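Local atomic coordinates of macrolide 2'-phosphotransferase MphH (PDB entry 5UXD), a protein that probably inactivates macrolide antibiotics by transferring a phosphate from a nucleotide to their 2'-hydroxyl, and is bound here to azithromycin. Residues Q159-V164 and A173-W178; L69-P74 and A137-A142. One frame throughout, in Å; residues are numbered along the deposited sequence.

Contact 1 of 2, residues Q159-V164 and A173-W178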
ATOM      1  N   GLN A 159       6.228  12.314 -17.669  1.00 20.40           N
ATOM      2  CA  GLN A 159       5.124  11.979 -18.559  1.00 22.62           C
ATOM      3  C   GLN A 159       3.784  12.217 -17.876  1.00 21.60           C
ATOM      4  O   GLN A 159       2.833  12.690 -18.510  1.00 22.74           O
ATOM      5  CB  GLN A 159       5.252  10.527 -19.013  1.00 21.61           C
ATOM      6  CG  GLN A 159       4.080  10.013 -19.804  1.00 33.92           C
ATOM      7  CD  GLN A 159       4.474   8.886 -20.737  1.00 41.92           C
ATOM      8  OE1 GLN A 159       4.107   7.730 -20.525  1.00 55.53           O
ATOM      9  NE2 GLN A 159       5.238   9.215 -21.772  1.00 51.22           N
ATOM     10  N   ASP A 160       3.712  11.821 -16.603  1.00 23.64           N
ATOM     11  CA  ASP A 160       2.477  11.948 -15.836  1.00 19.07           C
ATOM     12  C   ASP A 160       2.065  13.405 -15.707  1.00 19.45           C
ATOM     13  O   ASP A 160       0.889  13.747 -15.872  1.00 20.61           O
ATOM     14  CB  ASP A 160       2.648  11.321 -14.452  1.00 20.71           C
ATOM     15  CG  ASP A 160       2.695   9.788 -14.487  1.00 24.92           C
ATOM     16  OD1 ASP A 160       2.451   9.194 -15.554  1.00 24.19           O
ATOM     17  OD2 ASP A 160       2.975   9.179 -13.432  1.00 22.31           O
ATOM     18  N   LEU A 161       3.021  14.279 -15.385  1.00 18.18           N
ATOM     19  CA  LEU A 161       2.727  15.706 -15.341  1.00 14.86           C
ATOM     20  C   LEU A 161       2.213  16.196 -16.687  1.00 22.71           C
ATOM     21  O   LEU A 161       1.275  16.999 -16.750  1.00 20.17           O
ATOM     22  CB  LEU A 161       3.973  16.489 -14.920  1.00 18.37           C
ATOM     23  CG  LEU A 161       3.859  18.016 -14.956  1.00 20.02           C
ATOM     24  CD1 LEU A 161       2.719  18.481 -14.064  1.00 21.33           C
ATOM     25  CD2 LEU A 161       5.168  18.673 -14.547  1.00 17.44           C
ATOM     26  N   ALA A 162       2.820  15.728 -17.784  1.00 21.98           N
ATOM     27  CA  ALA A 162       2.395  16.207 -19.092  1.00 27.71           C
ATOM     28  C   ALA A 162       0.999  15.704 -19.429  1.00 24.49           C
ATOM     29  O   ALA A 162       0.169  16.458 -19.950  1.00 25.85           O
ATOM     30  CB  ALA A 162       3.399  15.777 -20.163  1.00 27.67           C
ATOM     31  N   ARG A 163       0.723  14.437 -19.140  1.00 25.15           N
ATOM     32  CA  ARG A 163      -0.586  13.885 -19.456  1.00 23.41           C
ATOM     33  C   ARG A 163      -1.679  14.543 -18.623  1.00 21.76           C
ATOM     34  O   ARG A 163      -2.730  14.912 -19.159  1.00 26.44           O
ATOM     35  CB  ARG A 163      -0.576  12.374 -19.254  1.00 28.56           C
ATOM     36  CG  ARG A 163       0.182  11.649 -20.340  1.00 41.06           C
ATOM     37  CD  ARG A 163       0.223  10.153 -20.116  1.00 52.06           C
ATOM     38  NE  ARG A 163       0.735   9.476 -21.305  1.00 57.14           N
ATOM     39  CZ  ARG A 163       1.048   8.187 -21.357  1.00 62.58           C
ATOM     40  NH1 ARG A 163       0.907   7.425 -20.278  1.00 47.95           N
ATOM     41  NH2 ARG A 163       1.507   7.661 -22.488  1.00 62.51           N
ATOM     42  N   VAL A 164      -1.442  14.712 -17.317  1.00 21.77           N
ATOM     43  CA  VAL A 164      -2.440  15.347 -16.457  1.00 18.12           C
ATOM     44  C   VAL A 164      -2.629  16.797 -16.869  1.00 19.93           C
ATOM     45  O   VAL A 164      -3.757  17.273 -17.014  1.00 26.34           O
ATOM     46  CB  VAL A 164      -2.038  15.218 -14.973  1.00 15.75           C
ATOM     47  CG1 VAL A 164      -2.988  16.036 -14.068  1.00 18.20           C
ATOM     48  CG2 VAL A 164      -2.040  13.761 -14.543  1.00 20.71           C
ATOM     49  N   ALA A 173       1.219  27.609  -9.321  1.00 24.14           N
ATOM     50  CA  ALA A 173       2.041  27.378  -8.133  1.00 18.08           C
ATOM     51  C   ALA A 173       2.369  25.900  -7.949  1.00 20.35           C
ATOM     52  O   ALA A 173       3.478  25.554  -7.530  1.00 16.22           O
ATOM     53  CB  ALA A 173       1.344  27.933  -6.893  1.00 26.99           C
ATOM     54  N   LEU A 174       1.417  25.008  -8.253  1.00 17.59           N
ATOM     55  CA  LEU A 174       1.701  23.574  -8.182  1.00 19.06           C
ATOM     56  C   LEU A 174       2.544  23.101  -9.356  1.00 14.68           C
ATOM     57  O   LEU A 174       3.453  22.283  -9.179  1.00 18.26           O
ATOM     58  CB  LEU A 174       0.407  22.774  -8.131  1.00 18.12           C
ATOM     59  CG  LEU A 174      -0.359  22.957  -6.833  1.00 15.21           C
ATOM     60  CD1 LEU A 174      -1.703  22.267  -6.935  1.00 20.40           C
ATOM     61  CD2 LEU A 174       0.462  22.421  -5.654  1.00 20.46           C
ATOM     62  N   ARG A 175       2.240  23.567 -10.566  1.00 17.68           N
ATOM     63  CA  ARG A 175       3.037  23.148 -11.712  1.00 22.64           C
ATOM     64  C   ARG A 175       4.498  23.554 -11.539  1.00 24.86           C
ATOM     65  O   ARG A 175       5.409  22.755 -11.794  1.00 20.32           O
ATOM     66  CB  ARG A 175       2.462  23.733 -13.002  1.00 23.12           C
ATOM     67  CG  ARG A 175       3.292  23.402 -14.223  1.00 30.08           C
ATOM     68  CD  ARG A 175       2.798  24.136 -15.465  1.00 44.34           C
ATOM     69  NE  ARG A 175       1.525  23.611 -15.955  1.00 43.37           N
ATOM     70  CZ  ARG A 175       1.390  22.474 -16.638  1.00 49.76           C
ATOM     71  NH1 ARG A 175       2.447  21.717 -16.906  1.00 50.59           N
ATOM     72  NH2 ARG A 175       0.186  22.086 -17.044  1.00 40.67           N
ATOM     73  N   GLU A 176       4.743  24.779 -11.079  1.00 18.96           N
ATOM     74  CA  GLU A 176       6.120  25.244 -10.942  1.00 20.86           C
ATOM     75  C   GLU A 176       6.862  24.472  -9.854  1.00 18.66           C
ATOM     76  O   GLU A 176       8.025  24.103 -10.036  1.00 17.96           O
ATOM     77  CB  GLU A 176       6.128  26.748 -10.678  1.00 19.39           C
ATOM     78  CG  GLU A 176       5.593  27.521 -11.869  1.00 24.02           C
ATOM     79  CD  GLU A 176       5.271  28.974 -11.567  1.00 38.26           C
ATOM     80  OE1 GLU A 176       4.785  29.662 -12.489  1.00 40.38           O
ATOM     81  OE2 GLU A 176       5.508  29.435 -10.428  1.00 34.62           O
ATOM     82  N   ARG A 177       6.207  24.214  -8.719  1.00 15.41           N
ATOM     83  CA  ARG A 177       6.817  23.360  -7.701  1.00 10.93           C
ATOM     84  C   ARG A 177       7.239  22.023  -8.287  1.00 18.84           C
ATOM     85  O   ARG A 177       8.369  21.560  -8.079  1.00 15.73           O
ATOM     86  CB  ARG A 177       5.847  23.114  -6.549  1.00 14.90           C
ATOM     87  CG  ARG A 177       6.559  22.479  -5.368  1.00 13.40           C
ATOM     88  CD  ARG A 177       5.633  22.178  -4.212  1.00 13.36           C
ATOM     89  NE  ARG A 177       6.340  21.447  -3.168  1.00 13.76           N
ATOM     90  CZ  ARG A 177       5.840  21.181  -1.964  1.00 15.70           C
ATOM     91  NH1 ARG A 177       4.615  21.595  -1.656  1.00 16.69           N
ATOM     92  NH2 ARG A 177       6.547  20.508  -1.065  1.00 17.28           N
ATOM     93  N   TRP A 178       6.325  21.368  -9.012  1.00 14.93           N
ATOM     94  CA  TRP A 178       6.611  20.013  -9.478  1.00 15.01           C
ATOM     95  C   TRP A 178       7.665  20.009 -10.577  1.00 15.32           C
ATOM     96  O   TRP A 178       8.467  19.069 -10.661  1.00 14.62           O
ATOM     97  CB  TRP A 178       5.316  19.350  -9.939  1.00 14.91           C
ATOM     98  CG  TRP A 178       4.343  19.214  -8.803  1.00 17.05           C
ATOM     99  CD1 TRP A 178       4.650  19.113  -7.467  1.00 18.07           C
ATOM    100  CD2 TRP A 178       2.914  19.158  -8.893  1.00 17.90           C
ATOM    101  NE1 TRP A 178       3.491  19.012  -6.728  1.00 14.47           N
ATOM    102  CE2 TRP A 178       2.415  19.033  -7.581  1.00 13.85           C
ATOM    103  CE3 TRP A 178       2.007  19.218  -9.960  1.00 18.11           C
ATOM    104  CZ2 TRP A 178       1.047  18.954  -7.308  1.00 16.19           C
ATOM    105  CZ3 TRP A 178       0.653  19.137  -9.687  1.00 18.34           C
ATOM    106  CH2 TRP A 178       0.184  19.021  -8.373  1.00 16.12           C
TER

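Contact 2 of 2, residues L69-P74 and A137-A142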
ATOM      1  N   LEU A  69       3.058 -12.478  -2.964  1.00 19.90           N
ATOM      2  CA  LEU A  69       3.047 -12.940  -1.577  1.00 18.23           C
ATOM      3  C   LEU A  69       3.785 -14.266  -1.420  1.00 16.43           C
ATOM      4  O   LEU A  69       4.490 -14.483  -0.427  1.00 17.47           O
ATOM      5  CB  LEU A  69       1.603 -13.074  -1.086  1.00 20.04           C
ATOM      6  CG  LEU A  69       0.843 -11.770  -0.849  1.00 23.71           C
ATOM      7  CD1 LEU A  69      -0.638 -12.052  -0.560  1.00 19.01           C
ATOM      8  CD2 LEU A  69       1.498 -11.014   0.295  1.00 23.76           C
ATOM      9  N   ALA A  70       3.622 -15.174  -2.385  1.00 19.60           N
ATOM     10  CA  ALA A  70       4.275 -16.477  -2.285  1.00 22.69           C
ATOM     11  C   ALA A  70       5.793 -16.348  -2.312  1.00 26.40           C
ATOM     12  O   ALA A  70       6.494 -16.999  -1.526  1.00 27.71           O
ATOM     13  CB  ALA A  70       3.800 -17.386  -3.415  1.00 27.54           C
ATOM     14  N   MET A  71       6.329 -15.525  -3.199  1.00 21.43           N
ATOM     15  CA  MET A  71       7.774 -15.390  -3.280  1.00 25.25           C
ATOM     16  C   MET A  71       8.384 -14.517  -2.202  1.00 20.48           C
ATOM     17  O   MET A  71       9.556 -14.650  -1.897  1.00 22.44           O
ATOM     18  CB  MET A  71       8.192 -14.806  -4.635  1.00 27.14           C
ATOM     19  CG  MET A  71       7.867 -13.334  -4.820  1.00 34.69           C
ATOM     20  SD  MET A  71       9.222 -12.168  -4.506  1.00 31.04           S
ATOM     21  CE  MET A  71      10.568 -13.282  -4.187  1.00 33.97           C
ATOM     22  N   LEU A  72       7.573 -13.664  -1.595  1.00 21.04           N
ATOM     23  CA  LEU A  72       8.101 -12.663  -0.671  1.00 18.32           C
ATOM     24  C   LEU A  72       8.192 -13.178   0.762  1.00 20.09           C
ATOM     25  O   LEU A  72       9.158 -12.867   1.466  1.00 20.44           O
ATOM     26  CB  LEU A  72       7.235 -11.403  -0.732  1.00 20.78           C
ATOM     27  CG  LEU A  72       7.516 -10.217   0.177  1.00 27.62           C
ATOM     28  CD1 LEU A  72       8.942  -9.707  -0.023  1.00 29.58           C
ATOM     29  CD2 LEU A  72       6.486  -9.134  -0.124  1.00 27.02           C
ATOM     30  N   ALA A  73       7.224 -13.987   1.187  1.00 22.95           N
ATOM     31  CA  ALA A  73       7.153 -14.419   2.582  1.00 19.91           C
ATOM     32  C   ALA A  73       8.451 -15.013   3.136  1.00 25.11           C
ATOM     33  O   ALA A  73       8.809 -14.669   4.275  1.00 23.69           O
ATOM     34  CB  ALA A  73       5.995 -15.416   2.740  1.00 21.40           C
ATOM     35  N   PRO A  74       9.189 -15.878   2.426  1.00 21.85           N
ATOM     36  CA  PRO A  74      10.445 -16.398   2.999  1.00 22.15           C
ATOM     37  C   PRO A  74      11.501 -15.339   3.258  1.00 31.25           C
ATOM     38  O   PRO A  74      12.426 -15.598   4.039  1.00 33.29           O
ATOM     39  CB  PRO A  74      10.927 -17.401   1.942  1.00 29.41           C
ATOM     40  CG  PRO A  74       9.725 -17.758   1.171  1.00 34.78           C
ATOM     41  CD  PRO A  74       8.880 -16.529   1.141  1.00 25.05           C
ATOM     42  N   ALA A 137      15.331  -8.552  -7.326  1.00 28.75           N
ATOM     43  CA  ALA A 137      14.430  -7.775  -8.176  1.00 26.32           C
ATOM     44  C   ALA A 137      13.994  -8.555  -9.411  1.00 25.03           C
ATOM     45  O   ALA A 137      12.903  -8.315  -9.936  1.00 25.40           O
ATOM     46  CB  ALA A 137      15.090  -6.455  -8.575  1.00 33.34           C
ATOM     47  N   GLU A 138      14.810  -9.499  -9.879  1.00 27.69           N
ATOM     48  CA  GLU A 138      14.399 -10.299 -11.029  1.00 32.45           C
ATOM     49  C   GLU A 138      13.302 -11.283 -10.653  1.00 33.13           C
ATOM     50  O   GLU A 138      12.362 -11.499 -11.427  1.00 29.87           O
ATOM     51  CB  GLU A 138      15.605 -11.020 -11.628  1.00 41.48           C
ATOM     52  CG  GLU A 138      16.661 -10.068 -12.174  1.00 48.72           C
ATOM     53  CD  GLU A 138      16.121  -9.077 -13.203  1.00 61.63           C
ATOM     54  OE1 GLU A 138      16.750  -8.008 -13.372  1.00 67.03           O
ATOM     55  OE2 GLU A 138      15.091  -9.361 -13.857  1.00 59.01           O
ATOM     56  N   ALA A 139      13.394 -11.884  -9.461  1.00 26.96           N
ATOM     57  CA  ALA A 139      12.305 -12.719  -8.983  1.00 27.19           C
ATOM     58  C   ALA A 139      11.068 -11.888  -8.687  1.00 23.56           C
ATOM     59  O   ALA A 139       9.948 -12.363  -8.890  1.00 25.75           O
ATOM     60  CB  ALA A 139      12.738 -13.498  -7.739  1.00 31.68           C
ATOM     61  N   ALA A 140      11.244 -10.648  -8.228  1.00 24.35           N
ATOM     62  CA  ALA A 140      10.093  -9.763  -8.062  1.00 22.81           C
ATOM     63  C   ALA A 140       9.389  -9.540  -9.395  1.00 21.76           C
ATOM     64  O   ALA A 140       8.160  -9.640  -9.484  1.00 24.03           O
ATOM     65  CB  ALA A 140      10.532  -8.433  -7.451  1.00 27.29           C
ATOM     66  N   ALA A 141      10.167  -9.281 -10.458  1.00 21.62           N
ATOM     67  CA  ALA A 141       9.580  -8.977 -11.762  1.00 21.41           C
ATOM     68  C   ALA A 141       8.783 -10.149 -12.322  1.00 20.26           C
ATOM     69  O   ALA A 141       7.794  -9.941 -13.038  1.00 23.88           O
ATOM     70  CB  ALA A 141      10.676  -8.579 -12.757  1.00 24.65           C
ATOM     71  N   ALA A 142       9.201 -11.386 -12.032  1.00 21.33           N
ATOM     72  CA  ALA A 142       8.508 -12.548 -12.588  1.00 27.72           C
ATOM     73  C   ALA A 142       7.067 -12.664 -12.101  1.00 32.91           C
ATOM     74  O   ALA A 142       6.273 -13.369 -12.730  1.00 23.61           O
ATOM     75  CB  ALA A 142       9.271 -13.838 -12.264  1.00 19.70           C
TER

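Contact 1 of 2, residues Q159-V164 and A173-W178
Leu161 sends its branched end across to both Arg175 and Trp178, and one methyl, CD1, does all the close touching. Its CB points toward the partner helix, and a chi1 of 174°, with CG anti to N, carries the branch on across. Its CD1 lies 4.2 Å from Trp178 CE3, meeting the indole at its edge and near the ring plane. The same methyl comes within 4.3 Å of Arg175 NH1, approaching the guanidinium obliquely. Arg175 starts out extended and then bends at chi3 (-72°), which brings its charged end toward Leu161. The setting is an antiparallel helical hairpin: helices 150-167 and 172-183 are consecutive, joined by a short turn whose Ile170 packs on both Arg175 and Trp178. The contact between them is light and purely van der Waals. Trp178 is held chiefly from elsewhere. Its NE1 hydrogen-bonds to Ser268 OG, which restrains the rotation of the indole, while Leu174 O, one turn earlier, sits 3.1 Å above one face of the ring, near the rim. Leu272 of helix 270-281 and Leu294 of helix 284-294 touch both Trp178 and Val164, extending the apolar layer beside the hairpin.

Contact 2 of 2, residues L69-P74 and A137-A142
From near the end of helix 59-72, Met71 makes the whole contact on its side, laying its thioether end against Ala139 and Ala140. Two residues earlier, Leu69 turns from the short helix 137-141 and packs on Trp83 and Trp217; its carbonyl takes the backbone N-H of Ala73, with Leu69 O to Ala73 N at 3.2 Å. Met71 itself points across. A chi1 of 72° sets CG on the side flanked by both N and C of its own backbone, and the chain then bends twice, with chi3 at 4° nearly eclipsed, an unfavourable torsion that curls CE back instead of letting it extend. The methyl CE ends 4.2 Å from Ala139 CB, side chain to side chain, whereas SD passes over the backbone of the next residue, 4.4 Å from Ala140 CA. So near an approach of the sulfur to the helix backbone is consistent with the small side chains on this face. Leu72 then faces Val135 and Trp217. On the partner side, Asp136 OD2 accepts a hydrogen bond from Ala139 N in the first turn of helix 137-141. In the kinase-like fold, helix 59-72 packs with the nucleotide-lobe sheet that includes strands 47-53 and 91-94, and helix 137-141 follows helix 119-133 of the other lobe, so Met71 bridges the two lobes.

Overall arrangement
The two contacts are separate and come in series along the chain: contact 2 closes before contact 1 opens, their centres lie 33 Å apart and their nearest atoms about 19 Å. Contact 2 joins the lobes, while contact 1 lies within the helical lobe. Both are away from the annotated sites, though each has a neighbour close to one. In contact 1 the side chain of Trp178 stands about 10 Å from a bound azithromycin and packs on helix 270-281, which carries the pocket residues Gly273, Tyr274 and Tyr277. Beside contact 2, Leu69 and Leu72 touch Trp217, next in sequence to Asp216, a magnesium ligand in another structure of this protein.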